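Local coordinates for MsStt7d protein (PDB 4IX3) that probably phosphorylates other proteins at the expense of ATP, as the catalytic domain of a state transition kinase homolog from Micromonas algae, at residues Pro18-Val23 with Val40-Gln45; Phe33-Arg38 with Leu49-Ala54; Arg83-Ile88 with Trp108-Asn113; Leu90-Gly95 with Leu103-Trp108; Gly115-Glu120 with Leu174-Lys179. One frame throughout, in Å; residues are numbered along the deposited sequence.

Contact 1 (Pro18-Val23 with Val40-Gln45); sequences PKDIRV and VFKGDQ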
# COMPACT_ATOMS: atom_id res chain seq x y z
N PRO B 18 -12.10 16.64 -17.51
CA PRO B 18 -10.86 16.90 -16.77
C PRO B 18 -10.55 18.38 -16.54
O PRO B 18 -10.06 18.77 -15.45
CB PRO B 18 -9.76 16.18 -17.58
CG PRO B 18 -10.43 15.38 -18.65
CD PRO B 18 -11.92 15.70 -18.64
N LYS B 19 -10.87 19.22 -17.53
CA LYS B 19 -10.62 20.66 -17.40
C LYS B 19 -11.35 21.30 -16.20
O LYS B 19 -10.92 22.32 -15.67
CB LYS B 19 -10.95 21.41 -18.70
CG LYS B 19 -12.43 21.44 -19.03
CD LYS B 19 -12.72 22.00 -20.43
CE LYS B 19 -13.76 23.11 -20.41
NZ LYS B 19 -15.05 22.75 -19.73
N ASP B 20 -12.37 20.62 -15.68
CA ASP B 20 -13.16 21.17 -14.59
C ASP B 20 -12.70 20.67 -13.21
O ASP B 20 -13.32 20.95 -12.17
CB ASP B 20 -14.65 20.90 -14.83
CG ASP B 20 -15.22 21.79 -15.92
OD1 ASP B 20 -14.78 22.97 -16.13
OD2 ASP B 20 -16.11 21.27 -16.60
N ILE B 21 -11.60 19.92 -13.18
CA ILE B 21 -11.13 19.32 -11.92
C ILE B 21 -9.77 19.95 -11.65
O ILE B 21 -8.84 19.86 -12.47
CB ILE B 21 -11.04 17.77 -12.00
CG1 ILE B 21 -12.48 17.21 -12.17
CG2 ILE B 21 -10.41 17.21 -10.73
CD1 ILE B 21 -12.55 15.80 -12.68
N ARG B 22 -9.63 20.43 -10.43
CA ARG B 22 -8.37 20.87 -9.89
C ARG B 22 -8.02 19.93 -8.74
O ARG B 22 -8.82 19.74 -7.82
CB ARG B 22 -8.43 22.32 -9.39
CG ARG B 22 -7.11 22.82 -8.86
CD ARG B 22 -7.14 24.32 -8.66
NE ARG B 22 -8.09 24.70 -7.63
CZ ARG B 22 -7.81 24.69 -6.32
NH1 ARG B 22 -6.63 24.26 -5.91
NH2 ARG B 22 -8.72 25.11 -5.44
N VAL B 23 -6.83 19.36 -8.80
CA VAL B 23 -6.35 18.42 -7.78
C VAL B 23 -5.44 19.17 -6.83
O VAL B 23 -4.59 19.98 -7.25
CB VAL B 23 -5.79 17.11 -8.38
CG1 VAL B 23 -4.70 17.35 -9.42
CG2 VAL B 23 -5.29 16.19 -7.27
N VAL B 40 -11.17 20.09 -6.34
CA VAL B 40 -12.31 20.99 -6.46
C VAL B 40 -12.84 20.78 -7.88
O VAL B 40 -12.05 20.85 -8.85
CB VAL B 40 -11.90 22.47 -6.27
CG1 VAL B 40 -13.11 23.36 -6.46
CG2 VAL B 40 -11.31 22.68 -4.88
N PHE B 41 -14.15 20.59 -7.98
CA PHE B 41 -14.80 20.33 -9.25
C PHE B 41 -15.64 21.57 -9.57
O PHE B 41 -16.43 22.03 -8.73
CB PHE B 41 -15.65 19.06 -9.13
CG PHE B 41 -16.46 18.69 -10.34
CD1 PHE B 41 -15.88 18.56 -11.60
CD2 PHE B 41 -17.84 18.46 -10.22
CE1 PHE B 41 -16.63 18.14 -12.69
CE2 PHE B 41 -18.60 18.01 -11.31
CZ PHE B 41 -17.99 17.87 -12.57
N LYS B 42 -15.49 22.10 -10.78
CA LYS B 42 -16.27 23.23 -11.28
C LYS B 42 -16.12 24.45 -10.39
O LYS B 42 -17.04 25.26 -10.22
CB LYS B 42 -17.72 22.83 -11.47
CG LYS B 42 -17.93 21.93 -12.67
CD LYS B 42 -19.41 21.73 -12.97
CE LYS B 42 -19.60 20.85 -14.20
NZ LYS B 42 -21.03 20.89 -14.59
N GLY B 43 -14.95 24.57 -9.80
CA GLY B 43 -14.63 25.73 -9.00
C GLY B 43 -15.21 25.79 -7.61
O GLY B 43 -14.69 26.51 -6.78
N ASP B 44 -16.27 25.04 -7.33
CA ASP B 44 -16.95 25.19 -6.04
C ASP B 44 -17.46 23.90 -5.40
O ASP B 44 -18.18 23.97 -4.38
CB ASP B 44 -18.07 26.21 -6.17
CG ASP B 44 -19.25 25.69 -6.98
OD1 ASP B 44 -19.11 24.63 -7.65
OD2 ASP B 44 -20.27 26.44 -7.04
N GLN B 45 -17.16 22.74 -5.98
CA GLN B 45 -17.60 21.49 -5.35
C GLN B 45 -16.39 20.77 -4.77
O GLN B 45 -15.46 20.44 -5.49
CB GLN B 45 -18.33 20.60 -6.34
CG GLN B 45 -19.57 21.23 -6.92
CD GLN B 45 -20.26 20.30 -7.88
OE1 GLN B 45 -20.34 19.08 -7.65
NE2 GLN B 45 -20.67 20.83 -9.03
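Phe41 carries CG anti to the backbone N (chi1 176°) and Ile21 carries CG1 anti to the carbonyl carbon (chi1 -66°), and the two side chains meet on the same face of the sheet, Ile21 CG1 lying 3.7 Å from Phe41 CD1. Further round the ring, Phe41 CE1 reaches Asp20 CB at 4.0 Å, while Lys42 CG sits over the centre of one ring face. On the face of Arg22 and Val40 the side chains run side by side, and the tip atom NH2 of Arg22 comes within 3.6 Å of Val40 CG2. The backbones are tied by a reciprocal pair of bonds between Arg22 and Val40, with Arg22 N 2.9 Å from Val40 O. Beyond the bridge of Ile21 with Phe41, Lys42 N donates to Asp20 O at 2.8 Å. Val47 and Met110 also touch Phe41. At the hairpin end of 34-41 and 45-52, a classic bulge sets Asp44 and Gln45 opposite Phe41 alone, in the antiparallel sheet of a kinase N-lobe.

Contact 2 (Phe33-Arg38 with Leu49-Ala54); sequences FGTVFR and LKNAKA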
# COMPACT_ATOMS: atom_id res chain seq x y z
N PHE B 33 -3.34 0.14 -2.80
CA PHE B 33 -3.12 0.12 -4.24
C PHE B 33 -3.36 1.45 -4.93
O PHE B 33 -3.13 1.53 -6.13
CB PHE B 33 -3.92 -0.99 -4.92
CG PHE B 33 -5.41 -0.77 -4.81
CD1 PHE B 33 -6.08 0.08 -5.69
CD2 PHE B 33 -6.16 -1.41 -3.82
CE1 PHE B 33 -7.46 0.25 -5.60
CE2 PHE B 33 -7.50 -1.22 -3.70
CZ PHE B 33 -8.16 -0.40 -4.61
N GLY B 34 -3.84 2.45 -4.18
CA GLY B 34 -4.16 3.76 -4.75
C GLY B 34 -3.83 4.95 -3.88
O GLY B 34 -3.41 4.81 -2.72
N THR B 35 -4.01 6.14 -4.43
CA THR B 35 -3.73 7.37 -3.72
C THR B 35 -4.93 8.28 -3.84
O THR B 35 -5.48 8.44 -4.94
CB THR B 35 -2.49 8.09 -4.30
OG1 THR B 35 -1.41 7.13 -4.39
CG2 THR B 35 -2.05 9.24 -3.41
N VAL B 36 -5.38 8.82 -2.71
CA VAL B 36 -6.55 9.72 -2.65
C VAL B 36 -6.04 11.15 -2.48
O VAL B 36 -5.15 11.39 -1.66
CB VAL B 36 -7.53 9.30 -1.53
CG1 VAL B 36 -8.69 10.29 -1.51
CG2 VAL B 36 -8.03 7.89 -1.77
N PHE B 37 -6.60 12.08 -3.24
CA PHE B 37 -6.30 13.49 -3.12
C PHE B 37 -7.61 14.27 -2.90
O PHE B 37 -8.67 13.84 -3.31
CB PHE B 37 -5.72 13.99 -4.44
CG PHE B 37 -4.43 13.35 -4.84
CD1 PHE B 37 -3.24 13.99 -4.60
CD2 PHE B 37 -4.43 12.14 -5.51
CE1 PHE B 37 -2.05 13.37 -4.95
CE2 PHE B 37 -3.24 11.54 -5.94
CZ PHE B 37 -2.05 12.18 -5.66
N ARG B 38 -7.53 15.44 -2.28
CA ARG B 38 -8.67 16.37 -2.32
C ARG B 38 -8.64 17.07 -3.68
O ARG B 38 -7.59 17.24 -4.29
CB ARG B 38 -8.57 17.44 -1.25
CG ARG B 38 -8.80 16.94 0.15
CD ARG B 38 -8.72 18.19 1.00
NE ARG B 38 -8.78 17.88 2.42
CZ ARG B 38 -7.73 17.51 3.14
NH1 ARG B 38 -6.54 17.40 2.55
NH2 ARG B 38 -7.86 17.21 4.43
N LEU B 49 -10.54 12.40 -4.93
CA LEU B 49 -10.10 11.84 -6.21
C LEU B 49 -9.13 10.71 -5.90
O LEU B 49 -8.27 10.87 -5.05
CB LEU B 49 -9.32 12.91 -6.99
CG LEU B 49 -10.20 14.06 -7.52
CD1 LEU B 49 -9.36 15.31 -7.70
CD2 LEU B 49 -10.91 13.57 -8.77
N LYS B 50 -9.26 9.60 -6.59
CA LYS B 50 -8.34 8.47 -6.37
C LYS B 50 -7.79 7.98 -7.69
O LYS B 50 -8.56 7.78 -8.64
CB LYS B 50 -9.07 7.28 -5.70
CG LYS B 50 -8.11 6.13 -5.32
CD LYS B 50 -8.83 5.06 -4.49
CE LYS B 50 -7.86 3.98 -4.11
NZ LYS B 50 -8.56 2.90 -3.30
N ASN B 51 -6.48 7.69 -7.70
CA ASN B 51 -5.91 6.96 -8.84
C ASN B 51 -5.13 5.74 -8.33
O ASN B 51 -5.06 5.52 -7.10
CB ASN B 51 -5.04 7.86 -9.74
CG ASN B 51 -3.71 8.24 -9.09
OD1 ASN B 51 -3.52 8.08 -7.87
ND2 ASN B 51 -2.80 8.77 -9.92
N ALA B 52 -4.64 4.90 -9.23
CA ALA B 52 -3.86 3.71 -8.86
C ALA B 52 -2.43 4.14 -8.53
O ALA B 52 -1.89 5.09 -9.11
CB ALA B 52 -3.89 2.70 -10.01
N LYS B 53 -1.78 3.40 -7.64
CA LYS B 53 -0.31 3.51 -7.44
C LYS B 53 0.38 2.85 -8.62
O LYS B 53 0.07 1.69 -8.95
CB LYS B 53 0.08 2.82 -6.12
CG LYS B 53 -0.35 3.68 -4.93
CD LYS B 53 -0.00 3.00 -3.60
CE LYS B 53 1.46 3.10 -3.26
NZ LYS B 53 1.54 2.62 -1.85
N ALA B 54 1.32 3.57 -9.23
CA ALA B 54 2.01 3.01 -10.41
C ALA B 54 2.91 1.83 -10.06
O ALA B 54 3.32 1.03 -10.91
CB ALA B 54 2.86 4.09 -11.03
O HOH W 1 -5.97 1.82 -1.82
O HOH W 2 -1.02 7.30 -7.08
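Lys50 runs fully extended past Val36 and Gly34 to Phe33. Its CG and CD lie against Val36 CG2, each at 4.0 Å, CE passes 3.8 Å from Gly34 CA, and NZ stops 3.6 Å from Phe33 CZ, where the two side chains cross at about a right angle. A side chain on Gly34 would collide with this CE, so the glycine leaves the lysine its path. On the other face Asn51 OD1 lies in plane at the ring edge of Phe37, and a water donates to it at 2.7 Å while also bonding Thr35 OG1 and Ala52 O. Backbone bonds at Thr35 with Asn51 and Phe37 with Leu49 fix the register, and Lys53 N closes the end on Phe33 O at 2.8 Å. Further out, Glu66 of helix 59-76 forms a salt bridge with Lys50 NZ, and a second water accepts from the same nitrogen. An alanine at Lys50 would probably leave Glu66 without its charge partner and open a gap beside Gly34 and Val36. Since Lys50 is an ADP-binding residue, this lysine-glutamate pair is consistent with that of other protein kinases and would probably hold the ammonium where nucleotide phosphates bind.

Contact 3 (Arg83-Ile88 with Trp108-Asn113); sequences RFMGCI and WLMWAN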
# COMPACT_ATOMS: atom_id res chain seq x y z
N ARG B 83 -20.83 9.80 -1.74
CA ARG B 83 -21.50 9.83 -3.03
C ARG B 83 -20.49 9.72 -4.18
O ARG B 83 -19.53 10.48 -4.25
CB ARG B 83 -22.28 11.14 -3.15
CG ARG B 83 -22.94 11.35 -4.52
CD ARG B 83 -23.96 12.51 -4.50
NE ARG B 83 -23.41 13.77 -3.97
CZ ARG B 83 -22.88 14.75 -4.70
NH1 ARG B 83 -22.83 14.64 -6.03
NH2 ARG B 83 -22.47 15.87 -4.09
N PHE B 84 -20.76 8.76 -5.06
CA PHE B 84 -19.85 8.45 -6.17
C PHE B 84 -20.21 9.32 -7.36
O PHE B 84 -21.34 9.27 -7.88
CB PHE B 84 -19.97 6.98 -6.52
CG PHE B 84 -19.09 6.53 -7.66
CD1 PHE B 84 -17.71 6.77 -7.63
CD2 PHE B 84 -19.63 5.84 -8.74
CE1 PHE B 84 -16.89 6.34 -8.70
CE2 PHE B 84 -18.80 5.34 -9.75
CZ PHE B 84 -17.45 5.62 -9.73
N MET B 85 -19.23 10.03 -7.90
CA MET B 85 -19.48 10.98 -9.00
C MET B 85 -18.93 10.47 -10.32
O MET B 85 -19.19 11.11 -11.35
CB MET B 85 -18.85 12.33 -8.65
CG MET B 85 -19.51 12.95 -7.41
SD MET B 85 -18.76 14.51 -6.86
CE MET B 85 -19.37 15.70 -8.06
N GLY B 86 -18.36 9.27 -10.38
CA GLY B 86 -17.93 8.67 -11.64
C GLY B 86 -16.43 8.60 -11.81
O GLY B 86 -15.68 8.60 -10.83
N CYS B 87 -16.01 8.45 -13.05
CA CYS B 87 -14.61 8.30 -13.37
C CYS B 87 -14.13 9.38 -14.31
O CYS B 87 -14.96 10.04 -14.94
CB CYS B 87 -14.33 6.91 -13.94
SG CYS B 87 -14.93 6.69 -15.63
N ILE B 88 -12.81 9.52 -14.44
CA ILE B 88 -12.20 10.37 -15.47
C ILE B 88 -10.91 9.69 -15.88
O ILE B 88 -10.04 9.53 -15.03
CB ILE B 88 -11.86 11.81 -14.94
CG1 ILE B 88 -12.95 12.33 -14.01
CG2 ILE B 88 -11.61 12.73 -16.16
CD1 ILE B 88 -12.69 12.10 -12.53
N TRP B 108 -8.99 7.80 -13.02
CA TRP B 108 -9.36 8.44 -11.75
C TRP B 108 -10.78 8.12 -11.36
O TRP B 108 -11.67 8.05 -12.24
CB TRP B 108 -9.24 9.95 -11.83
CG TRP B 108 -7.83 10.42 -12.00
CD1 TRP B 108 -7.07 10.51 -13.16
CD2 TRP B 108 -6.99 10.85 -10.91
NE1 TRP B 108 -5.82 11.01 -12.84
CE2 TRP B 108 -5.73 11.25 -11.49
CE3 TRP B 108 -7.20 11.02 -9.54
CZ2 TRP B 108 -4.69 11.69 -10.70
CZ3 TRP B 108 -6.17 11.49 -8.75
CH2 TRP B 108 -4.92 11.81 -9.31
N LEU B 109 -11.05 7.97 -10.06
CA LEU B 109 -12.43 7.95 -9.51
C LEU B 109 -12.64 9.23 -8.74
O LEU B 109 -11.72 9.80 -8.13
CB LEU B 109 -12.58 6.74 -8.60
CG LEU B 109 -12.22 5.41 -9.23
CD1 LEU B 109 -12.54 4.27 -8.26
CD2 LEU B 109 -12.96 5.20 -10.57
N MET B 110 -13.91 9.67 -8.65
CA MET B 110 -14.26 10.89 -7.94
C MET B 110 -15.50 10.68 -7.07
O MET B 110 -16.46 10.02 -7.50
CB MET B 110 -14.50 12.02 -8.95
CG MET B 110 -14.65 13.40 -8.30
SD MET B 110 -14.60 14.76 -9.50
CE MET B 110 -16.25 14.64 -10.18
N TRP B 111 -15.41 11.24 -5.87
CA TRP B 111 -16.54 11.26 -4.93
C TRP B 111 -16.77 12.66 -4.42
O TRP B 111 -15.84 13.48 -4.36
CB TRP B 111 -16.28 10.36 -3.72
CG TRP B 111 -16.07 8.93 -4.05
CD1 TRP B 111 -16.94 7.88 -3.99
CD2 TRP B 111 -14.79 8.34 -4.44
NE1 TRP B 111 -16.30 6.69 -4.30
CE2 TRP B 111 -15.01 6.93 -4.62
CE3 TRP B 111 -13.50 8.87 -4.66
CZ2 TRP B 111 -13.96 6.07 -4.91
CZ3 TRP B 111 -12.46 7.99 -4.91
CH2 TRP B 111 -12.69 6.62 -5.05
N ALA B 112 -17.98 12.91 -3.87
CA ALA B 112 -18.15 14.11 -3.07
C ALA B 112 -17.27 14.00 -1.82
O ALA B 112 -17.12 12.90 -1.25
CB ALA B 112 -19.58 14.21 -2.58
N ASN B 113 -16.73 15.14 -1.38
CA ASN B 113 -16.08 15.24 -0.08
C ASN B 113 -17.20 15.36 0.96
O ASN B 113 -17.86 16.42 1.06
CB ASN B 113 -15.13 16.44 -0.05
CG ASN B 113 -14.36 16.53 1.24
OD1 ASN B 113 -14.79 15.96 2.25
ND2 ASN B 113 -13.23 17.21 1.24
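Met85 reaches across to Met110 and Ala112. Its CB lies 3.5 Å from Met110 O and close to Met110 CE; CG then runs beside the backbone N of Ala112, and SD stands 3.5 Å from that nitrogen. At the tip, Met85 CE turns back at chi3 (75°) and meets Met110 CE at 3.9 Å. A classic bulge sets Met85 and Gly86 opposite the single residue Met110, with Met85 N bonded to Met110 O and Met110 N to Gly86 O. Gly86 has backbone angles at which a CB would jam against the preceding carbonyl. On the opposite face, Phe84 CD1 lies over one face of the Trp111 ring, 3.6 Å from NE1, with the ring planes at 51°; that indole N-H is bonded to Asn70 of helix 59-76. Ile88 CD1 touches both Met110 CB (4.0 Å) and Trp108 CB. At the far end the guanidinium of Arg83 lies with one face against Ala112 CB, while Ala112 N donates to Arg83 O at 2.9 Å. The chemistry is thus largely apolar, and ADP-binding Ala112 is flanked by the thioether sulfur of Met85 and the flat face of the Arg83 guanidinium where strand 106-112 leads into the hinge.

Contact 4 (Leu90-Gly95 with Leu103-Trp108); sequences LGAKDG and LTEGLW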
# COMPACT_ATOMS: atom_id res chain seq x y z
N LEU B 90 -7.50 9.98 -18.17
CA LEU B 90 -6.71 10.93 -18.95
C LEU B 90 -5.59 10.23 -19.70
O LEU B 90 -4.93 9.34 -19.15
CB LEU B 90 -6.14 12.02 -18.04
CG LEU B 90 -7.01 13.25 -17.82
CD1 LEU B 90 -7.49 13.32 -16.38
CD2 LEU B 90 -6.26 14.52 -18.20
N GLY B 91 -5.38 10.62 -20.95
CA GLY B 91 -4.32 9.99 -21.76
C GLY B 91 -2.98 10.64 -21.47
O GLY B 91 -2.80 11.41 -20.53
N ALA B 92 -2.01 10.27 -22.30
CA ALA B 92 -0.62 10.72 -22.09
C ALA B 92 -0.43 12.23 -22.42
O ALA B 92 -0.01 13.02 -21.56
CB ALA B 92 0.35 9.87 -22.91
N LYS B 93 -0.80 12.66 -23.62
CA LYS B 93 -0.52 14.07 -23.99
C LYS B 93 -1.44 15.05 -23.25
O LYS B 93 -1.03 16.17 -22.94
CB LYS B 93 -0.64 14.29 -25.51
CG LYS B 93 0.51 13.69 -26.31
CD LYS B 93 0.60 14.19 -27.75
CE LYS B 93 1.01 15.65 -27.75
NZ LYS B 93 2.50 15.76 -27.65
N ASP B 94 -2.64 14.60 -22.91
CA ASP B 94 -3.61 15.40 -22.16
C ASP B 94 -3.44 15.27 -20.64
O ASP B 94 -4.00 16.07 -19.88
CB ASP B 94 -5.05 15.03 -22.58
CG ASP B 94 -5.31 13.53 -22.59
OD1 ASP B 94 -4.58 12.83 -23.34
OD2 ASP B 94 -6.29 13.03 -21.93
N GLY B 95 -2.67 14.27 -20.20
CA GLY B 95 -2.36 14.11 -18.77
C GLY B 95 -1.48 15.22 -18.26
O GLY B 95 -0.62 15.78 -18.96
N LEU B 103 -5.07 16.60 -13.40
CA LEU B 103 -5.08 15.13 -13.32
C LEU B 103 -4.03 14.49 -14.22
O LEU B 103 -3.92 14.84 -15.41
CB LEU B 103 -6.46 14.57 -13.69
CG LEU B 103 -7.57 15.00 -12.74
CD1 LEU B 103 -8.88 14.54 -13.36
CD2 LEU B 103 -7.38 14.45 -11.32
N THR B 104 -3.31 13.50 -13.70
CA THR B 104 -2.26 12.81 -14.47
C THR B 104 -2.82 11.67 -15.33
O THR B 104 -3.96 11.17 -15.12
CB THR B 104 -1.21 12.25 -13.50
OG1 THR B 104 -1.90 11.48 -12.51
CG2 THR B 104 -0.45 13.37 -12.80
N GLU B 105 -2.03 11.24 -16.31
CA GLU B 105 -2.42 10.11 -17.18
C GLU B 105 -2.92 8.92 -16.35
O GLU B 105 -2.26 8.49 -15.39
CB GLU B 105 -1.16 9.75 -18.02
CG GLU B 105 -1.38 8.58 -18.97
CD GLU B 105 -1.22 7.17 -18.38
OE1 GLU B 105 -0.24 7.00 -17.60
OE2 GLU B 105 -2.01 6.25 -18.72
N GLY B 106 -4.03 8.32 -16.78
CA GLY B 106 -4.59 7.10 -16.20
C GLY B 106 -6.01 7.33 -15.67
O GLY B 106 -6.59 8.39 -15.81
N LEU B 107 -6.53 6.32 -15.03
CA LEU B 107 -7.91 6.29 -14.55
C LEU B 107 -8.00 6.95 -13.18
O LEU B 107 -7.22 6.64 -12.26
CB LEU B 107 -8.38 4.83 -14.47
CG LEU B 107 -9.82 4.67 -13.97
CD1 LEU B 107 -10.81 5.24 -14.98
CD2 LEU B 107 -10.09 3.15 -13.77
N TRP B 108 -8.99 7.80 -13.02
CA TRP B 108 -9.36 8.44 -11.75
C TRP B 108 -10.78 8.12 -11.36
O TRP B 108 -11.67 8.05 -12.24
CB TRP B 108 -9.24 9.95 -11.83
CG TRP B 108 -7.83 10.42 -12.00
CD1 TRP B 108 -7.07 10.51 -13.16
CD2 TRP B 108 -6.99 10.85 -10.91
NE1 TRP B 108 -5.82 11.01 -12.84
CE2 TRP B 108 -5.73 11.25 -11.49
CE3 TRP B 108 -7.20 11.02 -9.54
CZ2 TRP B 108 -4.69 11.69 -10.70
CZ3 TRP B 108 -6.17 11.49 -8.75
CH2 TRP B 108 -4.92 11.81 -9.31
O HOH W 3 -4.35 6.50 -20.09
O HOH W 4 -4.70 16.94 -17.15
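Leu90 and Gly106 form an antiparallel hydrogen-bonded pair, with Leu90 N 3.0 Å from Gly106 O and Gly106 N 2.7 Å from Leu90 O, the first donor standing above the carbonyl plane. Gly106 has backbone angles at which any CB would press on the carbonyl O of Glu105, so a glycine fits here. Leu90 packs against Leu103, although the placement of its branches is doubtful. Leu103 in turn puts CD2 over the centre of one face of the Trp108 ring, whose NE1 donates in the ring plane to Thr104 O at 2.9 Å and so fixes the rotation of the indole. Glu105 has CG anti to the backbone N (chi1 180°) and 3.5 Å from Gly91 O; its OE2 and Leu90 O share a water. In the turn, Gly91 N bonds Asp94 OD2 at 2.8 Å. Pro18 also touches Leu90. The apolar pair of Leu103 and Trp108 is therefore bordered by polar backbone atoms: water donates to Leu90 O, a second water joins Leu103 O to Asp94 O, and the indole N-H serves Thr104 O.

Contact 5 (Gly115-Glu120 with Leu174-Lys179); sequences GENTVE and LIAAEK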
# COMPACT_ATOMS: atom_id res chain seq x y z
N GLY B 115 -16.97 15.36 4.16
CA GLY B 115 -16.56 16.05 5.36
C GLY B 115 -15.07 15.93 5.59
O GLY B 115 -14.43 14.96 5.22
N GLU B 116 -14.54 16.95 6.26
CA GLU B 116 -13.14 17.05 6.54
C GLU B 116 -12.57 16.12 7.60
O GLU B 116 -11.35 15.89 7.62
CB GLU B 116 -12.74 18.50 6.79
CG GLU B 116 -12.48 19.23 5.48
CD GLU B 116 -11.57 18.47 4.52
OE1 GLU B 116 -11.75 18.62 3.31
OE2 GLU B 116 -10.68 17.71 4.94
N ASN B 117 -13.49 15.47 8.31
CA ASN B 117 -13.39 14.76 9.58
C ASN B 117 -13.43 13.28 9.28
O ASN B 117 -14.00 12.90 8.26
CB ASN B 117 -14.65 15.05 10.48
CG ASN B 117 -15.99 14.43 9.96
OD1 ASN B 117 -16.27 13.22 10.14
ND2 ASN B 117 -16.87 15.27 9.41
N THR B 118 -12.71 12.41 9.99
CA THR B 118 -13.14 11.00 10.04
C THR B 118 -13.61 10.71 11.47
O THR B 118 -13.23 11.44 12.38
CB THR B 118 -11.98 10.01 9.72
OG1 THR B 118 -11.03 10.05 10.80
CG2 THR B 118 -11.28 10.39 8.42
N VAL B 119 -14.36 9.64 11.67
CA VAL B 119 -14.74 9.26 13.04
C VAL B 119 -13.51 8.92 13.89
O VAL B 119 -13.51 9.19 15.09
CB VAL B 119 -15.80 8.15 12.97
CG1 VAL B 119 -16.01 7.56 14.37
CG2 VAL B 119 -17.10 8.75 12.39
N GLU B 120 -12.47 8.40 13.26
CA GLU B 120 -11.24 8.13 14.02
C GLU B 120 -10.70 9.43 14.60
O GLU B 120 -10.37 9.51 15.80
CB GLU B 120 -10.18 7.44 13.15
CG GLU B 120 -8.86 7.18 13.89
CD GLU B 120 -7.82 6.66 12.92
OE1 GLU B 120 -7.19 7.50 12.24
OE2 GLU B 120 -7.65 5.43 12.78
N LEU B 174 -15.13 6.10 8.30
CA LEU B 174 -16.45 6.71 8.51
C LEU B 174 -16.27 8.21 8.56
O LEU B 174 -15.31 8.72 9.14
CB LEU B 174 -17.06 6.17 9.83
CG LEU B 174 -17.51 4.70 9.75
CD1 LEU B 174 -17.64 4.08 11.15
CD2 LEU B 174 -18.82 4.58 8.97
N ILE B 175 -17.27 8.93 8.01
CA ILE B 175 -17.33 10.38 8.04
C ILE B 175 -18.71 10.75 8.60
O ILE B 175 -19.72 10.21 8.11
CB ILE B 175 -17.15 11.03 6.64
CG1 ILE B 175 -15.81 10.63 6.04
CG2 ILE B 175 -17.31 12.53 6.73
CD1 ILE B 175 -15.64 11.14 4.62
N ALA B 176 -18.74 11.72 9.51
CA ALA B 176 -20.04 12.27 9.95
C ALA B 176 -20.38 13.38 8.93
O ALA B 176 -19.69 14.39 8.87
CB ALA B 176 -19.89 12.83 11.36
N ALA B 177 -21.34 13.11 8.05
CA ALA B 177 -21.58 13.95 6.86
C ALA B 177 -22.40 15.20 7.25
O ALA B 177 -23.63 15.12 7.36
CB ALA B 177 -22.33 13.10 5.84
N GLU B 178 -21.71 16.31 7.47
CA GLU B 178 -22.32 17.58 7.89
C GLU B 178 -23.50 17.98 7.01
O GLU B 178 -24.54 18.45 7.52
CB GLU B 178 -21.23 18.66 7.79
CG GLU B 178 -20.53 18.56 6.41
CD GLU B 178 -19.16 19.22 6.17
OE1 GLU B 178 -18.81 19.34 4.97
OE2 GLU B 178 -18.37 19.55 7.10
N LYS B 179 -23.38 17.75 5.70
CA LYS B 179 -24.45 18.17 4.76
C LYS B 179 -25.62 17.18 4.62
O LYS B 179 -26.61 17.44 3.91
CB LYS B 179 -23.86 18.44 3.39
CG LYS B 179 -22.91 19.63 3.36
CD LYS B 179 -22.51 19.84 1.92
CE LYS B 179 -21.29 20.75 1.82
NZ LYS B 179 -20.38 20.30 0.72
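Asn117 grips Ala176 with both ends of its amide. Its OD1 takes the N-H of Ala176 on a lone pair at 3.0 Å, and its ND2 donates to Ala176 O, also at 3.0 Å, nearly in the amide plane. Chi1 of 69° sets CG between the backbone N and the carbonyl carbon, and chi2 of 80° turns OD1 and ND2 to the backbone of Ala176, with OD1 also 3.6 Å from Ile175 CG2. Next to it the packing stays close: Val119 and Leu174 run side by side, Val119 CG2 3.6 Å from Leu174 CB, and Val119 N donates to Leu174 O at 2.9 Å from above the carbonyl plane. Gly115 is fitted just as closely and has no room for a side chain, since a CB would collide with Ile175 CG2. Leu184 of the neighbouring strand 183-186 touches Val119 and Ala176 as well. An alanine at Asn117 would probably leave the N-H and the carbonyl of Ala176 without these mates and loosen the join of the strand to the linker. The other side is looser and more exposed. There Glu178 merely brings OE1 to 4.0 Å from Gly115 CA, and Glu116 points away. Thr118 is the N-cap of helix 119-125, its OG1 bonded to Ala121 N. In the kinase fold this is the junction where the segment following the hinge enters the C-lobe and meets the strand after the catalytic loop.

Contacts 1 to 4 belong to one curled antiparallel sheet: Ile21 CG2 of contact 1 lies 3.7 Å from Leu49 CD1 of contact 2, and Ile21 also packs on Ile88 of contact 3. Contact 4 is nested inside the loop closed by contact 3; both use Trp108. Contacts 2 and 3 adjoin through Lys50 O and Leu109 N, 2.9 Å apart, so ADP-binding Lys50 and Ala112 stand on neighbouring strands. The Lys50 side chain comes within about 4 Å of that of Asp188, a ligand of the bound magnesium. Contact 5 lies beyond the hinge, its centre about 20 Å from that of contact 2, yet Arg38 NH2 and Glu116 OE2 form a salt bridge of 2.9 Å. Leu174 follows Asn173, which binds magnesium in this protein though not in this chain.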